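Local coordinates for protein formyltransferase (Francisella tularensis subsp. tularensis, PDB 4NV1) that belongs to the formyltransferase family, pairing an N-terminal formyltransferase domain with a C-terminal dimerization domain, and holds dTDP-4-amino-4,6-dideoxyglucose in a pocket, at residues I55-K58 and D63-G66. Sequence-based numbering, arbitrary orientation.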
# COMPACT_ATOMS: atom_id res chain seq x y z
N ILE A 55 -35.65 6.14 10.14
CA ILE A 55 -36.39 7.35 10.42
C ILE A 55 -35.79 8.45 9.58
O ILE A 55 -34.57 8.51 9.37
CB ILE A 55 -36.30 7.75 11.91
CG1 ILE A 55 -37.16 8.96 12.24
CG2 ILE A 55 -34.91 8.20 12.35
CD1 ILE A 55 -37.52 8.98 13.71
N ASP A 56 -36.65 9.36 9.17
CA ASP A 56 -36.25 10.55 8.47
C ASP A 56 -36.24 11.59 9.57
O ASP A 56 -37.31 12.02 10.01
CB ASP A 56 -37.27 10.88 7.38
CG ASP A 56 -36.84 12.03 6.51
OD1 ASP A 56 -36.81 11.81 5.28
OD2 ASP A 56 -36.54 13.12 7.04
N MET A 57 -35.05 11.98 10.02
CA MET A 57 -34.98 12.94 11.10
C MET A 57 -35.34 14.30 10.54
O MET A 57 -35.84 15.14 11.29
CB MET A 57 -33.58 13.02 11.73
CG MET A 57 -33.17 11.80 12.52
SD MET A 57 -34.04 11.50 14.08
CE MET A 57 -33.87 13.10 14.83
N LYS A 58 -35.08 14.53 9.25
CA LYS A 58 -35.32 15.88 8.71
C LYS A 58 -36.80 16.22 8.74
O LYS A 58 -37.19 17.33 9.17
CB LYS A 58 -34.83 16.02 7.27
CG LYS A 58 -34.68 17.48 6.85
CD LYS A 58 -34.53 17.63 5.35
CE LYS A 58 -33.36 16.81 4.81
NZ LYS A 58 -32.14 17.15 5.60
N ASP A 63 -41.10 14.88 15.87
CA ASP A 63 -42.08 13.95 16.43
C ASP A 63 -41.56 13.14 17.60
O ASP A 63 -42.35 12.47 18.27
CB ASP A 63 -42.52 12.91 15.39
CG ASP A 63 -43.20 13.49 14.15
OD1 ASP A 63 -43.59 14.69 14.12
OD2 ASP A 63 -43.35 12.70 13.19
N LEU A 64 -40.26 13.09 17.86
CA LEU A 64 -39.81 12.41 19.07
C LEU A 64 -39.92 13.36 20.26
O LEU A 64 -39.66 12.98 21.42
CB LEU A 64 -38.35 11.97 18.99
CG LEU A 64 -37.85 10.85 18.08
CD1 LEU A 64 -38.84 10.54 16.99
CD2 LEU A 64 -36.53 11.30 17.48
N ILE A 65 -40.21 14.63 20.00
CA ILE A 65 -40.36 15.54 21.13
C ILE A 65 -41.55 14.99 21.92
O ILE A 65 -42.58 14.60 21.35
CB ILE A 65 -40.53 17.03 20.75
CG1 ILE A 65 -39.41 17.46 19.81
CG2 ILE A 65 -40.48 17.91 22.00
CD1 ILE A 65 -39.41 18.97 19.57
N GLY A 66 -41.33 14.84 23.22
CA GLY A 66 -42.41 14.50 24.13
C GLY A 66 -42.52 13.03 24.49
O GLY A 66 -43.18 12.72 25.47
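Ile-55 and Met-57 meet Leu-64 across backbones that stay well apart, the closest CA pair, Met-57 CA and Asp-63 CA, being separated by 8.9 Å, so side chains alone bridge the gap. They illustrate how a one-turn helix can be bridged by apolar contacts between residues around its start, Ile-55 and Met-57, and Leu-64 just beyond its end. Leu-64, in a 3-10 turn, points toward the 55-58 segment and divides its two methyls between two partners. Its CD1 lies 3.9 Å from Ile-55 CD1, a methyl-to-methyl meeting of two branched chains at a slant. Ile-55 gets there by extension: CG1 stands anti to the backbone N (chi1 -175°) and chi2 is nearly straight, carrying CD1 away from its own backbone. The other methyl, Leu-64 CD2, faces Met-57 CE at a looser 4.2 Å. Here the two chains run roughly perpendicular, and the methionine is folded at chi2 (-70°) and again at chi3 (-50°), which swings its terminal methyl round to the leucine. The helix start has polar partners of its own: Asp-56, as N-cap, accepts a hydrogen bond from Lys-59 N through OD2, while Gln-78 donates through NE2 to Ile-55 O and accepts from Met-57 N at OE1. The cluster follows strand 53-54, an outermost strand of this chain's main sheet, with helix 57-60 and its exit loop forming the connection to parallel strand 70-74, a beta-alpha-beta crossover. Leu-84 of helix 82-87 touches both Met-57 and Leu-64, joining this connection to the next helix, and Phe-80 and Pro-81 just before that helix also pack on Met-57.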